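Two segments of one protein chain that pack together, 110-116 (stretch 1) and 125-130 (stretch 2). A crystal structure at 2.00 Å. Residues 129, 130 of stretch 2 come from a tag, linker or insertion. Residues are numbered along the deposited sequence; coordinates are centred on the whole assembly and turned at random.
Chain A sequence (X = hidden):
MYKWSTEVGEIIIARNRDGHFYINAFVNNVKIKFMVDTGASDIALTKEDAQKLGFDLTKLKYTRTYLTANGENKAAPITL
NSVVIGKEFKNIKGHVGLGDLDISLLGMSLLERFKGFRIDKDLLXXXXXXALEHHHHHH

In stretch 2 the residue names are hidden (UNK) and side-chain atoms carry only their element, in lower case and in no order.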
ATOM      1  N   LEU A 110     -12.714  -5.344  17.497  1.00 30.13           N
ATOM      2  CA  LEU A 110     -12.111  -4.230  16.758  1.00 24.19           C
ATOM      3  C   LEU A 110     -10.760  -4.676  16.102  1.00 26.22           C
ATOM      4  O   LEU A 110     -10.477  -4.351  14.929  1.00 32.80           O
ATOM      5  CB  LEU A 110     -11.952  -3.000  17.620  1.00 26.73           C
ATOM      6  CG  LEU A 110     -11.385  -1.713  16.962  1.00 29.08           C
ATOM      7  CD1 LEU A 110     -12.170  -1.246  15.756  1.00 39.42           C
ATOM      8  CD2 LEU A 110     -11.348  -0.582  17.970  1.00 49.28           C
ATOM      9  N   LEU A 111      -9.928  -5.390  16.852  1.00 28.84           N
ATOM     10  CA  LEU A 111      -8.579  -5.713  16.385  1.00 29.20           C
ATOM     11  C   LEU A 111      -8.586  -6.576  15.121  1.00 42.88           C
ATOM     12  O   LEU A 111      -7.712  -6.413  14.271  1.00 32.57           O
ATOM     13  CB  LEU A 111      -7.829  -6.448  17.447  1.00 26.34           C
ATOM     14  CG  LEU A 111      -7.381  -5.549  18.606  1.00 39.11           C
ATOM     15  CD1 LEU A 111      -6.874  -6.410  19.722  1.00 40.59           C
ATOM     16  CD2 LEU A 111      -6.299  -4.556  18.202  1.00 36.44           C
ATOM     17  N   GLU A 112      -9.605  -7.450  15.016  1.00 33.07           N
ATOM     18  CA  GLU A 112      -9.797  -8.305  13.864  1.00 38.95           C
ATOM     19  C   GLU A 112     -10.123  -7.571  12.626  1.00 33.92           C
ATOM     20  O   GLU A 112      -9.976  -8.114  11.540  1.00 43.11           O
ATOM     21  CB  GLU A 112     -10.958  -9.316  14.089  1.00 41.72           C
ATOM     22  CG  GLU A 112     -10.505 -10.494  14.878  1.00 48.03           C
ATOM     23  CD  GLU A 112     -11.664 -11.368  15.396  1.00128.44           C
ATOM     24  OE1 GLU A 112     -12.867 -11.031  15.171  1.00 56.58           O
ATOM     25  OE2 GLU A 112     -11.356 -12.406  16.043  1.00 70.46           O
ATOM     26  N   ARG A 113     -10.588  -6.347  12.735  1.00 32.75           N
ATOM     27  CA  ARG A 113     -10.913  -5.591  11.555  1.00 34.88           C
ATOM     28  C   ARG A 113      -9.694  -5.007  10.843  1.00 42.71           C
ATOM     29  O   ARG A 113      -9.795  -4.600   9.675  1.00 47.42           O
ATOM     30  CB  ARG A 113     -11.834  -4.441  11.926  1.00 29.80           C
ATOM     31  CG  ARG A 113     -13.205  -4.845  12.413  1.00 45.29           C
ATOM     32  CD  ARG A 113     -13.791  -3.603  13.025  1.00 52.94           C
ATOM     33  NE  ARG A 113     -15.145  -3.808  13.481  1.00 69.23           N
ATOM     34  CZ  ARG A 113     -16.217  -3.398  12.827  1.00 60.27           C
ATOM     35  NH1 ARG A 113     -16.105  -2.773  11.661  1.00 52.59           N
ATOM     36  NH2 ARG A 113     -17.410  -3.633  13.342  1.00 54.57           N
ATOM     37  N   PHE A 114      -8.547  -4.940  11.517  1.00 35.36           N
ATOM     38  CA  PHE A 114      -7.322  -4.462  10.841  1.00 36.78           C
ATOM     39  C   PHE A 114      -6.844  -5.472   9.781  1.00 39.93           C
ATOM     40  O   PHE A 114      -6.857  -6.694  10.030  1.00 38.62           O
ATOM     41  CB  PHE A 114      -6.191  -4.278  11.814  1.00 25.69           C
ATOM     42  CG  PHE A 114      -6.298  -2.999  12.618  1.00 24.79           C
ATOM     43  CD1 PHE A 114      -7.046  -2.976  13.758  1.00 35.22           C
ATOM     44  CD2 PHE A 114      -5.729  -1.835  12.172  1.00 32.23           C
ATOM     45  CE1 PHE A 114      -7.133  -1.814  14.519  1.00 37.28           C
ATOM     46  CE2 PHE A 114      -5.857  -0.651  12.889  1.00 28.85           C
ATOM     47  CZ  PHE A 114      -6.545  -0.659  14.072  1.00 34.10           C
ATOM     48  N   LYS A 115      -6.280  -4.961   8.692  1.00 39.69           N
ATOM     49  CA  LYS A 115      -5.704  -5.831   7.651  1.00 45.26           C
ATOM     50  C   LYS A 115      -4.668  -6.753   8.271  1.00 45.43           C
ATOM     51  O   LYS A 115      -4.592  -7.921   7.923  1.00 44.08           O
ATOM     52  CB  LYS A 115      -5.068  -4.990   6.553  1.00 46.43           C
ATOM     53  CG  LYS A 115      -4.757  -5.639   5.228  1.00 63.10           C
ATOM     54  CD  LYS A 115      -5.859  -6.447   4.576  1.00 80.97           C
ATOM     55  CE  LYS A 115      -7.133  -5.629   4.400  1.00 70.48           C
ATOM     56  NZ  LYS A 115      -6.897  -4.394   3.630  1.00 73.32           N
ATOM     57  N   GLY A 116      -3.876  -6.219   9.199  1.00 42.21           N
ATOM     58  CA  GLY A 116      -2.854  -7.001   9.909  1.00 41.00           C
ATOM     59  C   GLY A 116      -2.839  -6.651  11.415  1.00 37.39           C
ATOM     60  O   GLY A 116      -2.987  -5.500  11.767  1.00 29.65           O
ATOM     61  N   UNK A 125       1.943  -4.783  16.309  1.00 26.77           N
ATOM     62  CA  UNK A 125       1.997  -4.160  14.997  1.00 24.63           C
ATOM     63  C   UNK A 125       0.610  -4.262  14.351  1.00 24.54           C
ATOM     64  O   UNK A 125       0.052  -5.360  14.189  1.00 20.44           O
ATOM     65  c   UNK A 125       3.080  -4.164  12.736  1.00 34.04           C
ATOM     66  c   UNK A 125       5.019  -6.116  15.165  1.00 49.96           C
ATOM     67  c   UNK A 125       4.446  -4.775  14.766  1.00 26.24           C
ATOM     68  c   UNK A 125       3.061  -4.826  14.099  1.00 30.91           C
ATOM     69  N   UNK A 126       0.021  -3.103  14.092  1.00 22.23           N
ATOM     70  CA  UNK A 126      -1.263  -3.016  13.373  1.00 22.34           C
ATOM     71  C   UNK A 126      -0.983  -2.447  11.970  1.00 25.00           C
ATOM     72  O   UNK A 126      -0.363  -1.409  11.851  1.00 26.12           O
ATOM     73  c   UNK A 126      -2.472  -2.495  15.527  1.00 32.44           C
ATOM     74  c   UNK A 126      -3.260  -1.421  16.219  1.00 32.68           C
ATOM     75  c   UNK A 126      -2.176  -2.089  14.058  1.00 19.48           C
ATOM     76  c   UNK A 126      -3.229  -3.794  15.601  1.00 30.67           C
ATOM     77  N   UNK A 127      -1.494  -3.121  10.946  1.00 30.97           N
ATOM     78  CA  UNK A 127      -1.458  -2.656   9.584  1.00 23.96           C
ATOM     79  C   UNK A 127      -2.881  -2.424   9.098  1.00 26.94           C
ATOM     80  O   UNK A 127      -3.781  -3.224   9.353  1.00 24.93           O
ATOM     81  n   UNK A 127       1.398  -4.468   9.747  1.00 46.47           N
ATOM     82  c   UNK A 127       0.851  -3.546   8.996  1.00 30.72           C
ATOM     83  c   UNK A 127      -0.668  -3.666   8.744  1.00 23.05           C
ATOM     84  o   UNK A 127       1.512  -2.642   8.473  1.00 55.87           O
ATOM     85  N   UNK A 128      -3.088  -1.334   8.372  1.00 24.00           N
ATOM     86  CA  UNK A 128      -4.401  -0.975   7.848  1.00 28.33           C
ATOM     87  C   UNK A 128      -4.321  -0.417   6.452  1.00 34.47           C
ATOM     88  O   UNK A 128      -3.239   0.007   5.995  1.00 25.43           O
ATOM     89  c   UNK A 128      -4.410   1.343   8.890  1.00 28.26           C
ATOM     90  o   UNK A 128      -2.236   4.872   9.325  1.00 38.50           O
ATOM     91  c   UNK A 128      -5.131   0.045   8.758  1.00 26.70           C
ATOM     92  c   UNK A 128      -4.684   2.423   8.058  1.00 29.50           C
ATOM     93  c   UNK A 128      -3.988   3.632   8.181  1.00 27.49           C
ATOM     94  c   UNK A 128      -2.726   2.664   9.976  1.00 36.48           C
ATOM     95  c   UNK A 128      -3.019   3.730   9.152  1.00 26.55           C
ATOM     96  c   UNK A 128      -3.444   1.495   9.865  1.00 29.25           C
ATOM     97  N   UNK A 129      -5.463  -0.415   5.784  1.00 35.98           N
ATOM     98  CA  UNK A 129      -5.617   0.275   4.512  1.00 32.20           C
ATOM     99  C   UNK A 129      -6.970   0.977   4.480  1.00 42.97           C
ATOM    100  O   UNK A 129      -7.991   0.374   4.759  1.00 40.85           O
ATOM    101  c   UNK A 129      -5.489  -0.713   3.383  1.00 27.21           C
ATOM    102  N   UNK A 130      -6.966   2.256   4.158  1.00 38.61           N
ATOM    103  CA  UNK A 130      -8.165   3.078   4.139  1.00 44.82           C
ATOM    104  C   UNK A 130      -8.303   3.704   2.758  1.00 45.55           C
ATOM    105  O   UNK A 130      -7.323   4.224   2.245  1.00 49.70           O
ATOM    106  c   UNK A 130      -8.022   4.160   5.196  1.00 37.40           C
TER

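Position 125 carries four side-chain carbons and no heteroatom. The chain forks at its first carbon, and one arm is two carbons long. The CA-to-CB bond points away from stretch 1. The nearest side-chain atom, the carbon of the short arm, is 6.3 Å from O of Gly-116. A fork at CB with unequal arms identifies isoleucine, Ile-125.

Position 126 also has four carbons, but here the fork is at the second. One terminal carbon lies over a face of the Phe-114 ring, 4.0 Å from CZ of Phe-114. The other lies 4.1 Å from CD2 of Leu-111. This is leucine, Leu-126, with chi1 in m and chi2 in t. CD1 of Leu-126 lies over the Phe-114 ring, while CD2 touches Leu-111 and also comes near the ring.

Position 127 has two side-chain carbons, the second bearing one oxygen and one nitrogen. Its main chain does the pairing with Gly-116. The N of Gly-116 donates to the O of position 127 at 3.0 Å, and the N of position 127 donates to the O of Gly-116 at 2.9 Å. The same O of position 127 sits 3.6 Å from CB of Phe-114, near the plane of the ring at its edge. The side chain is a short amide, hence asparagine, Asn-127.

Position 128 has one carbon leading to a six-carbon ring that bears one oxygen. Its CB is 3.9 Å from CD2 of Phe-114, while the end of the side chain leads away from stretch 1. This is tyrosine, Tyr-128. The hydroxyl is hydrogen-bonded elsewhere in the structure.

Position 129 has a single side-chain carbon. This CB lies 3.9 Å from NZ of Lys-115. The residue is alanine, Ala-129, and comes from an expression tag.

Position 130 again has one side-chain carbon. It does not touch stretch 1. It is alanine, Ala-130, also from the tag.

The contact joins a short antiparallel pairing to an apolar patch. Gly-116 and Asn-127 form a hydrogen-bonded pair, with their CA atoms 4.6 Å apart. The O of Gly-116 also receives a CA-H...O contact from CA of Leu-126 at 3.4 Å. Before this pairing, stretch 1 makes a type I turn from Leu-111 to Phe-114, with N of Phe-114 hydrogen-bonded to O of Leu-111 at 3.2 Å. The CA-to-CB bond of Phe-114 points toward stretch 2, and its ring packs against Leu-126 and CB of Tyr-128. Together the stretches bury 379 Å², summed over both sides.

Stretch 2 125-130: ILNYAA
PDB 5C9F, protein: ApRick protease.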